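Local coordinates for putative extracellular solute-binding protein (Bordetella bronchiseptica, PDB 4P56) that binds mandelate and probably delivers it, or related acids, to a TRAP-type membrane transporter as its periplasmic solute-binding component, at residues Arg139-Gly147 against Gly263-Trp274; Pro157-Gln165 against Val293-Val303. All blocks are in the same frame, centred on the assembly; numbering follows the deposited sequence.

Contact 1. Residues Arg139-Gly147 against Gly263-Trp274; sequences RLLGIYAHG and GRHLAELAGRAW. With RMN ((R)-mandelic acid), chain D.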
loop_
_atom_site.group_PDB
_atom_site.type_symbol
_atom_site.label_atom_id
_atom_site.label_comp_id
_atom_site.label_asym_id
_atom_site.label_seq_id
_atom_site.Cartn_x
_atom_site.Cartn_y
_atom_site.Cartn_z
ATOM N N ARG A 139 -10.824 14.744 4.009
ATOM C CA ARG A 139 -10.835 14.853 2.554
ATOM C C ARG A 139 -9.839 13.889 1.989
ATOM O O ARG A 139 -8.684 13.868 2.399
ATOM C CB ARG A 139 -10.532 16.261 2.059
ATOM C CG ARG A 139 -10.320 16.297 0.550
ATOM C CD ARG A 139 -10.005 17.692 0.027
ATOM N NE ARG A 139 -11.235 18.461 -0.117
ATOM C CZ ARG A 139 -11.977 18.521 -1.219
ATOM N NH1 ARG A 139 -11.615 17.892 -2.334
ATOM N NH2 ARG A 139 -13.084 19.248 -1.208
ATOM N N LEU A 140 -10.304 13.037 1.076
ATOM C CA LEU A 140 -9.421 12.090 0.403
ATOM C C LEU A 140 -8.768 12.796 -0.780
ATOM O O LEU A 140 -9.440 13.210 -1.710
ATOM C CB LEU A 140 -10.219 10.882 -0.095
ATOM C CG LEU A 140 -9.462 9.813 -0.886
ATOM C CD1 LEU A 140 -8.342 9.178 -0.075
ATOM C CD2 LEU A 140 -10.424 8.743 -1.418
ATOM N N LEU A 141 -7.453 12.919 -0.750
ATOM C CA LEU A 141 -6.741 13.574 -1.849
ATOM C C LEU A 141 -6.365 12.547 -2.940
ATOM O O LEU A 141 -6.452 12.833 -4.130
ATOM C CB LEU A 141 -5.497 14.293 -1.337
ATOM C CG LEU A 141 -5.741 15.517 -0.474
ATOM C CD1 LEU A 141 -4.414 16.056 0.057
ATOM C CD2 LEU A 141 -6.510 16.659 -1.235
ATOM N N GLY A 142 -5.956 11.351 -2.540
ATOM C CA GLY A 142 -5.499 10.376 -3.518
ATOM C C GLY A 142 -5.177 9.042 -2.884
ATOM O O GLY A 142 -5.157 8.935 -1.661
ATOM N N ILE A 143 -4.955 8.039 -3.727
ATOM C CA ILE A 143 -4.618 6.711 -3.286
ATOM C C ILE A 143 -3.447 6.247 -4.135
ATOM O O ILE A 143 -3.322 6.620 -5.290
ATOM C CB ILE A 143 -5.806 5.741 -3.465
ATOM C CG1 ILE A 143 -6.923 6.070 -2.481
ATOM C CG2 ILE A 143 -5.351 4.302 -3.296
ATOM C CD1 ILE A 143 -8.260 5.355 -2.815
ATOM N N TYR A 144 -2.588 5.435 -3.556
ATOM C CA TYR A 144 -1.520 4.790 -4.294
ATOM C C TYR A 144 -1.391 3.355 -3.754
ATOM O O TYR A 144 -1.988 2.998 -2.751
ATOM C CB TYR A 144 -0.177 5.563 -4.163
ATOM C CG TYR A 144 0.335 5.727 -2.732
ATOM C CD1 TYR A 144 0.964 4.693 -2.075
ATOM C CD2 TYR A 144 0.174 6.910 -2.054
ATOM C CE1 TYR A 144 1.419 4.833 -0.779
ATOM C CE2 TYR A 144 0.625 7.068 -0.752
ATOM C CZ TYR A 144 1.239 6.020 -0.120
ATOM O OH TYR A 144 1.690 6.163 1.176
ATOM N N ALA A 145 -0.578 2.557 -4.424
ATOM C CA ALA A 145 -0.344 1.171 -4.005
ATOM C C ALA A 145 1.137 0.934 -4.071
ATOM O O ALA A 145 1.824 1.609 -4.840
ATOM C CB ALA A 145 -1.053 0.229 -4.933
ATOM N N HIS A 146 1.649 -0.015 -3.289
ATOM C CA HIS A 146 3.036 -0.395 -3.459
ATOM C C HIS A 146 3.186 -1.467 -4.546
ATOM O O HIS A 146 2.217 -1.813 -5.234
ATOM C CB HIS A 146 3.704 -0.770 -2.110
ATOM C CG HIS A 146 3.203 -2.026 -1.433
ATOM N ND1 HIS A 146 3.194 -3.276 -2.029
ATOM C CD2 HIS A 146 2.846 -2.241 -0.138
ATOM C CE1 HIS A 146 2.794 -4.180 -1.155
ATOM N NE2 HIS A 146 2.573 -3.578 0.008
ATOM N N GLY A 147 4.391 -1.981 -4.704
ATOM C CA GLY A 147 4.652 -2.927 -5.766
ATOM C C GLY A 147 4.211 -4.326 -5.420
ATOM O O GLY A 147 3.532 -4.540 -4.421
ATOM N N GLY A 263 -4.834 13.188 -6.521
ATOM C CA GLY A 263 -5.467 12.219 -7.403
ATOM C C GLY A 263 -4.472 11.488 -8.286
ATOM O O GLY A 263 -3.547 10.894 -7.806
ATOM N N ARG A 264 -4.684 11.516 -9.593
ATOM C CA ARG A 264 -3.897 10.695 -10.495
ATOM C C ARG A 264 -2.421 11.119 -10.503
ATOM O O ARG A 264 -1.498 10.287 -10.679
ATOM C CB ARG A 264 -4.491 10.850 -11.888
ATOM C CG ARG A 264 -3.930 9.917 -12.895
ATOM C CD ARG A 264 -4.535 10.313 -14.210
ATOM N NE ARG A 264 -4.943 9.153 -14.966
ATOM C CZ ARG A 264 -4.088 8.361 -15.595
ATOM N NH1 ARG A 264 -2.782 8.612 -15.546
ATOM N NH2 ARG A 264 -4.542 7.318 -16.275
ATOM N N HIS A 265 -2.201 12.423 -10.361
ATOM C CA HIS A 265 -0.833 12.976 -10.324
ATOM C C HIS A 265 -0.069 12.422 -9.138
ATOM O O HIS A 265 1.071 11.991 -9.273
ATOM C CB HIS A 265 -0.889 14.487 -10.206
ATOM C CG HIS A 265 0.449 15.150 -10.230
ATOM N ND1 HIS A 265 1.133 15.407 -11.399
ATOM C CD2 HIS A 265 1.221 15.628 -9.232
ATOM C CE1 HIS A 265 2.271 16.014 -11.118
ATOM N NE2 HIS A 265 2.357 16.152 -9.806
ATOM N N LEU A 266 -0.718 12.441 -7.980
ATOM C CA LEU A 266 -0.151 11.884 -6.740
ATOM C C LEU A 266 0.071 10.362 -6.867
ATOM O O LEU A 266 1.104 9.831 -6.468
ATOM C CB LEU A 266 -1.094 12.257 -5.600
ATOM C CG LEU A 266 -0.970 11.723 -4.180
ATOM C CD1 LEU A 266 -1.904 12.528 -3.285
ATOM C CD2 LEU A 266 -1.311 10.277 -4.045
ATOM N N ALA A 267 -0.901 9.669 -7.449
ATOM C CA ALA A 267 -0.813 8.237 -7.611
ATOM C C ALA A 267 0.433 7.882 -8.394
ATOM O O ALA A 267 1.181 6.984 -8.006
ATOM C CB ALA A 267 -2.075 7.686 -8.310
ATOM N N GLU A 268 0.679 8.609 -9.470
ATOM C CA GLU A 268 1.852 8.359 -10.286
ATOM C C GLU A 268 3.159 8.726 -9.566
ATOM O O GLU A 268 4.149 7.972 -9.624
ATOM C CB GLU A 268 1.740 9.102 -11.607
ATOM C CG GLU A 268 2.891 8.786 -12.581
ATOM C CD GLU A 268 2.593 9.206 -14.013
ATOM O OE1 GLU A 268 1.653 10.014 -14.227
ATOM O OE2 GLU A 268 3.298 8.715 -14.930
ATOM N N LEU A 269 3.174 9.860 -8.872
ATOM C CA LEU A 269 4.382 10.249 -8.141
ATOM C C LEU A 269 4.735 9.164 -7.110
ATOM O O LEU A 269 5.871 8.729 -7.007
ATOM C CB LEU A 269 4.200 11.618 -7.474
ATOM C CG LEU A 269 5.401 12.310 -6.860
ATOM C CD1 LEU A 269 6.505 12.497 -7.884
ATOM C CD2 LEU A 269 4.973 13.676 -6.293
ATOM N N ALA A 270 3.757 8.709 -6.345
ATOM C CA ALA A 270 4.040 7.750 -5.293
ATOM C C ALA A 270 4.460 6.393 -5.889
ATOM O O ALA A 270 5.380 5.727 -5.394
ATOM C CB ALA A 270 2.823 7.567 -4.454
ATOM N N GLY A 271 3.744 5.970 -6.923
ATOM C CA GLY A 271 4.003 4.696 -7.533
ATOM C C GLY A 271 5.433 4.696 -8.089
ATOM O O GLY A 271 6.179 3.703 -7.996
ATOM N N ARG A 272 5.830 5.804 -8.684
ATOM C CA ARG A 272 7.179 5.861 -9.258
ATOM C C ARG A 272 8.269 5.744 -8.186
ATOM O O ARG A 272 9.324 5.124 -8.414
ATOM C CB ARG A 272 7.355 7.091 -10.171
ATOM C CG ARG A 272 6.522 6.924 -11.485
ATOM C CD ARG A 272 6.751 8.022 -12.546
ATOM N NE ARG A 272 6.114 7.600 -13.788
ATOM C CZ ARG A 272 6.704 6.911 -14.762
ATOM N NH1 ARG A 272 8.006 6.624 -14.720
ATOM N NH2 ARG A 272 5.991 6.559 -15.825
ATOM N N ALA A 273 8.002 6.303 -7.013
ATOM C CA ALA A 273 8.925 6.203 -5.899
ATOM C C ALA A 273 9.056 4.756 -5.440
ATOM O O ALA A 273 10.164 4.280 -5.267
ATOM C CB ALA A 273 8.461 7.084 -4.748
ATOM N N TRP A 274 7.926 4.081 -5.223
ATOM C CA TRP A 274 7.932 2.687 -4.817
ATOM C C TRP A 274 8.679 1.814 -5.789
ATOM O O TRP A 274 9.443 0.952 -5.365
ATOM C CB TRP A 274 6.518 2.128 -4.748
ATOM C CG TRP A 274 5.709 2.517 -3.566
ATOM C CD1 TRP A 274 4.656 3.391 -3.554
ATOM C CD2 TRP A 274 5.828 2.015 -2.236
ATOM N NE1 TRP A 274 4.125 3.482 -2.285
ATOM C CE2 TRP A 274 4.820 2.640 -1.458
ATOM C CE3 TRP A 274 6.708 1.121 -1.613
ATOM C CZ2 TRP A 274 4.660 2.394 -0.106
ATOM C CZ3 TRP A 274 6.551 0.885 -0.267
ATOM C CH2 TRP A 274 5.532 1.509 0.476
HETATM C C1 RMN D . 3.386 -1.333 4.104
HETATM C C2 RMN D . 3.564 -0.082 4.676
HETATM C C3 RMN D . 4.735 0.626 4.472
HETATM C C4 RMN D . 5.763 0.075 3.726
HETATM C C5 RMN D . 5.595 -1.185 3.160
HETATM C C6 RMN D . 4.409 -1.875 3.350
HETATM C C7 RMN D . 2.118 -2.107 4.342
HETATM C C10 RMN D . 2.409 -3.218 5.306
HETATM O O8 RMN D . 1.638 -2.716 3.205
HETATM O O11 RMN D . 2.797 -4.372 4.911
HETATM O O12 RMN D . 2.326 -2.988 6.549
HETATM O O HOH W 1 -4.132 9.270 -6.088
#

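Contact 2. Residues Pro157-Gln165 against Val293-Val303; sequences PVKQIGDFQ and VKADDALIEAV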
loop_
_atom_site.group_PDB
_atom_site.type_symbol
_atom_site.label_atom_id
_atom_site.label_comp_id
_atom_site.label_asym_id
_atom_site.label_seq_id
_atom_site.Cartn_x
_atom_site.Cartn_y
_atom_site.Cartn_z
ATOM N N PRO A 157 12.118 -22.089 3.210
ATOM C CA PRO A 157 11.813 -21.770 1.820
ATOM C C PRO A 157 10.360 -22.031 1.493
ATOM O O PRO A 157 9.714 -22.904 2.090
ATOM C CB PRO A 157 12.715 -22.715 1.030
ATOM C CG PRO A 157 12.961 -23.868 1.939
ATOM C CD PRO A 157 12.937 -23.312 3.336
ATOM N N VAL A 158 9.836 -21.244 0.565
ATOM C CA VAL A 158 8.468 -21.427 0.099
ATOM C C VAL A 158 8.493 -21.778 -1.381
ATOM O O VAL A 158 8.601 -20.899 -2.231
ATOM C CB VAL A 158 7.605 -20.157 0.292
ATOM C CG1 VAL A 158 6.166 -20.419 -0.183
ATOM C CG2 VAL A 158 7.604 -19.717 1.744
ATOM N N LYS A 159 8.385 -23.067 -1.677
ATOM C CA LYS A 159 8.415 -23.560 -3.044
ATOM C C LYS A 159 7.151 -24.342 -3.426
ATOM O O LYS A 159 6.853 -24.468 -4.599
ATOM C CB LYS A 159 9.660 -24.430 -3.248
ATOM C CG LYS A 159 10.969 -23.625 -3.190
ATOM C CD LYS A 159 12.215 -24.520 -3.203
ATOM C CE LYS A 159 12.556 -25.008 -1.809
ATOM N NZ LYS A 159 13.754 -25.905 -1.757
ATOM N N GLN A 160 6.416 -24.858 -2.437
ATOM C CA GLN A 160 5.138 -25.532 -2.700
ATOM C C GLN A 160 4.102 -25.059 -1.684
ATOM O O GLN A 160 4.466 -24.552 -0.628
ATOM C CB GLN A 160 5.291 -27.034 -2.619
ATOM C CG GLN A 160 5.455 -27.519 -1.189
ATOM C CD GLN A 160 5.887 -28.971 -1.105
ATOM O OE1 GLN A 160 5.081 -29.883 -1.291
ATOM N NE2 GLN A 160 7.171 -29.192 -0.826
ATOM N N ILE A 161 2.820 -25.211 -2.006
ATOM C CA ILE A 161 1.751 -24.569 -1.219
ATOM C C ILE A 161 1.846 -24.989 0.256
ATOM O O ILE A 161 1.628 -24.180 1.163
ATOM C CB ILE A 161 0.342 -24.864 -1.821
ATOM C CG1 ILE A 161 -0.777 -24.107 -1.073
ATOM C CG2 ILE A 161 0.042 -26.343 -1.790
ATOM C CD1 ILE A 161 -0.840 -22.648 -1.373
ATOM N N GLY A 162 2.212 -26.245 0.487
ATOM C CA GLY A 162 2.298 -26.774 1.829
ATOM C C GLY A 162 3.337 -26.079 2.697
ATOM O O GLY A 162 3.232 -26.126 3.918
ATOM N N ASP A 163 4.314 -25.420 2.082
ATOM C CA ASP A 163 5.373 -24.732 2.829
ATOM C C ASP A 163 4.851 -23.540 3.648
ATOM O O ASP A 163 5.489 -23.128 4.620
ATOM C CB ASP A 163 6.502 -24.255 1.893
ATOM C CG ASP A 163 7.303 -25.404 1.283
ATOM O OD1 ASP A 163 7.354 -26.508 1.877
ATOM O OD2 ASP A 163 7.912 -25.192 0.214
ATOM N N PHE A 164 3.696 -22.985 3.274
ATOM C CA PHE A 164 3.111 -21.896 4.060
ATOM C C PHE A 164 2.505 -22.376 5.367
ATOM O O PHE A 164 2.253 -21.560 6.278
ATOM C CB PHE A 164 1.970 -21.216 3.303
ATOM C CG PHE A 164 2.406 -20.264 2.214
ATOM C CD1 PHE A 164 3.012 -19.066 2.516
ATOM C CD2 PHE A 164 2.109 -20.539 0.883
ATOM C CE1 PHE A 164 3.375 -18.170 1.484
ATOM C CE2 PHE A 164 2.470 -19.660 -0.124
ATOM C CZ PHE A 164 3.091 -18.477 0.183
ATOM N N GLN A 165 2.193 -23.667 5.462
ATOM C CA GLN A 165 1.371 -24.120 6.577
ATOM C C GLN A 165 2.079 -23.855 7.899
ATOM O O GLN A 165 3.193 -24.310 8.118
ATOM C CB GLN A 165 0.988 -25.605 6.453
ATOM C CG GLN A 165 -0.181 -25.993 7.401
ATOM C CD GLN A 165 -1.526 -25.341 7.011
ATOM O OE1 GLN A 165 -1.963 -25.446 5.860
ATOM N NE2 GLN A 165 -2.172 -24.657 7.971
ATOM N N VAL A 293 13.369 -17.529 -5.019
ATOM C CA VAL A 293 12.524 -18.466 -5.753
ATOM C C VAL A 293 11.554 -17.698 -6.636
ATOM O O VAL A 293 11.034 -16.652 -6.232
ATOM C CB VAL A 293 11.742 -19.372 -4.768
ATOM C CG1 VAL A 293 10.785 -20.304 -5.500
ATOM C CG2 VAL A 293 12.705 -20.168 -3.931
ATOM N N LYS A 294 11.343 -18.191 -7.855
ATOM C CA LYS A 294 10.220 -17.741 -8.674
ATOM C C LYS A 294 9.136 -18.794 -8.536
ATOM O O LYS A 294 9.350 -19.956 -8.861
ATOM C CB LYS A 294 10.605 -17.580 -10.139
ATOM C CG LYS A 294 9.444 -17.117 -11.032
ATOM C CD LYS A 294 9.953 -16.676 -12.410
ATOM C CE LYS A 294 8.843 -16.187 -13.340
ATOM N NZ LYS A 294 8.084 -17.292 -14.005
ATOM N N ALA A 295 7.965 -18.388 -8.059
ATOM C CA ALA A 295 6.871 -19.329 -7.857
ATOM C C ALA A 295 6.663 -20.132 -9.125
ATOM O O ALA A 295 6.508 -19.559 -10.192
ATOM C CB ALA A 295 5.582 -18.577 -7.502
ATOM N N ASP A 296 6.648 -21.454 -9.029
ATOM C CA ASP A 296 6.437 -22.254 -10.245
ATOM C C ASP A 296 4.946 -22.340 -10.522
ATOM O O ASP A 296 4.149 -21.887 -9.699
ATOM C CB ASP A 296 7.121 -23.622 -10.175
ATOM C CG ASP A 296 6.501 -24.555 -9.150
ATOM O OD1 ASP A 296 5.390 -24.302 -8.669
ATOM O OD2 ASP A 296 7.132 -25.583 -8.847
ATOM N N ASP A 297 4.565 -22.864 -11.685
ATOM C CA ASP A 297 3.167 -22.820 -12.105
ATOM C C ASP A 297 2.247 -23.525 -11.117
ATOM O O ASP A 297 1.099 -23.119 -10.950
ATOM C CB ASP A 297 2.981 -23.414 -13.511
ATOM C CG ASP A 297 3.629 -22.569 -14.597
ATOM O OD1 ASP A 297 3.849 -21.363 -14.368
ATOM O OD2 ASP A 297 3.917 -23.106 -15.681
ATOM N N ALA A 298 2.737 -24.590 -10.475
ATOM C CA ALA A 298 1.902 -25.351 -9.534
ATOM C C ALA A 298 1.600 -24.512 -8.289
ATOM O O ALA A 298 0.467 -24.472 -7.804
ATOM C CB ALA A 298 2.580 -26.671 -9.146
ATOM N N LEU A 299 2.610 -23.820 -7.783
ATOM C CA LEU A 299 2.407 -22.996 -6.592
ATOM C C LEU A 299 1.445 -21.846 -6.851
ATOM O O LEU A 299 0.568 -21.575 -6.041
ATOM C CB LEU A 299 3.740 -22.469 -6.099
ATOM C CG LEU A 299 3.693 -21.465 -4.962
ATOM C CD1 LEU A 299 2.983 -22.035 -3.751
ATOM C CD2 LEU A 299 5.138 -21.080 -4.626
ATOM N N ILE A 300 1.628 -21.169 -7.978
ATOM C CA ILE A 300 0.731 -20.114 -8.405
ATOM C C ILE A 300 -0.702 -20.646 -8.474
ATOM O O ILE A 300 -1.619 -20.051 -7.913
ATOM C CB ILE A 300 1.163 -19.566 -9.792
ATOM C CG1 ILE A 300 2.481 -18.768 -9.679
ATOM C CG2 ILE A 300 0.069 -18.690 -10.415
ATOM C CD1 ILE A 300 3.162 -18.540 -11.034
ATOM N N GLU A 301 -0.899 -21.793 -9.120
ATOM C CA GLU A 301 -2.257 -22.311 -9.272
ATOM C C GLU A 301 -2.875 -22.694 -7.934
ATOM O O GLU A 301 -4.070 -22.467 -7.708
ATOM C CB GLU A 301 -2.289 -23.484 -10.259
ATOM C CG GLU A 301 -2.223 -23.013 -11.702
ATOM C CD GLU A 301 -3.303 -21.970 -11.998
ATOM O OE1 GLU A 301 -4.496 -22.262 -11.724
ATOM O OE2 GLU A 301 -2.953 -20.861 -12.477
ATOM N N ALA A 302 -2.059 -23.240 -7.034
ATOM C CA ALA A 302 -2.536 -23.576 -5.703
ATOM C C ALA A 302 -2.958 -22.316 -4.955
ATOM O O ALA A 302 -3.973 -22.317 -4.252
ATOM C CB ALA A 302 -1.471 -24.324 -4.932
ATOM N N VAL A 303 -2.209 -21.232 -5.123
ATOM C CA VAL A 303 -2.609 -19.960 -4.499
ATOM C C VAL A 303 -3.866 -19.370 -5.144
ATOM O O VAL A 303 -4.743 -18.845 -4.457
ATOM C CB VAL A 303 -1.465 -18.931 -4.479
ATOM C CG1 VAL A 303 -1.959 -17.603 -3.890
ATOM C CG2 VAL A 303 -0.293 -19.462 -3.649
HETATM O O HOH W 2 5.048 -25.804 -6.151
HETATM O O HOH W 3 7.682 -22.822 -6.667
HETATM O O HOH W 4 8.460 -26.645 -6.229
#

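Contact 1. Residues Arg139-Gly147 against Gly263-Trp274
His146 and Trp274 meet on the wall of the mandelate pocket, where edge strand 139-145 runs out beside helix 263-285; strand and helix segments cross at -35°, with their axes 6.9 Å apart at the closest. His146 CB sits over the centre of the indole, 3.5 Å from the centroid of the Trp274 six-membered ring, a CH-pi contact. Beyond it the imidazole turns an edge toward that ring, the planes inclined at 58°. With CG between the backbone N and the carbonyl carbon (chi1 67°), the imidazole reaches out toward the ligand, and its ND1 gives a hydrogen bond of 2.7 Å to Gly147 O, almost in the ring plane, which helps fix the ring's rotation. Its other nitrogen, His146 NE2, lies 3.4 Å from the mandelate hydroxyl O8, while Trp274 CH2 brings the indole edge within 3.6 Å of C4 on the ligand's phenyl ring.

Two residues earlier, within the strand, Tyr144 leans against the helix. Ala270 CB lies 3.5 Å from Tyr144 CG, Leu266 CD2 stands at the edge of the phenol ring, and Trp274 NE1 comes to 3.4 Å from Tyr144 CE1, the two rings meeting obliquely. At the far end the join is polar: Gly263 N donates to Leu141 O, 2.9 Å away, and a water accepts from Ile143 N.

Around the contact, antiparallel strand 237-242 pairs along the edge of 139-145, a classic beta bulge placing Leu141 and Gly142 opposite Val240, and His238 takes up the Tyr144 hydroxyl by a hydrogen bond. Helix 40-56 packs on Tyr144, Leu266 and Trp274, whereas helix 114-129 meets Ile143 and Trp274.

Contact 2. Residues Pro157-Gln165 against Val293-Val303
Leu299 pushes its two methyls from the first turn of helix 297-307 against the 157-165 loop, which joins strands 149-153 and 168-171 and packs on the end of strand 291-294 and the start of that helix. Its CG lies anti to the backbone N (chi1 173°), and chi2 (58°) then splits the methyls, Leu299 CD1 lying 3.6 Å from Ile161 N and CD2 3.8 Å from Lys159 O. Ile161 lies over the next turn: its CD1 comes to 4.0 Å from Val303 CG2, while its CB rests 3.6 Å from Ala302 CB. Lys159 lays CG across Val293, 3.9 Å from CG2 of that valine, at about a right angle.

The polar link runs through water. Three waters donate to Lys159 O; two of them also donate to the Asp296 carboxylate and the third accepts from Asp296 N. Asp296 caps the helix, OD1 taking Leu299 N at 3.0 Å nearly along its C-O axis. Within the loop, Asp163 OD2 grips both Lys159 N and Gln160 N.

Strand 225-228 pairs with Val293 and touches Leu299 through Thr227, whose hydroxyl also bonds Val158 O; Phe164 leans on Val183, and Val303 on Phe109.

In the fold
From the N terminus, the chain first reaches strand 139-145 of contact 1, then runs through strand 149-153 into the 157-165 loop of contact 2. Helix 263-285 later returns to strand 139-145 and closes contact 1 over 115 intervening residues; strand 291-294 and helix 297-307 follow and close contact 2 over 127. The two loops therefore cross rather than nest. Contact 1 ties the edge of the three-stranded antiparallel sheet to a long helix beside the ligand, whereas contact 2 joins a peripheral loop to an outermost strand of the six-stranded mixed sheet and the helix after it. The centres of contact 1 and contact 2 lie about 31 Å apart, on opposite sides of the chain's centre.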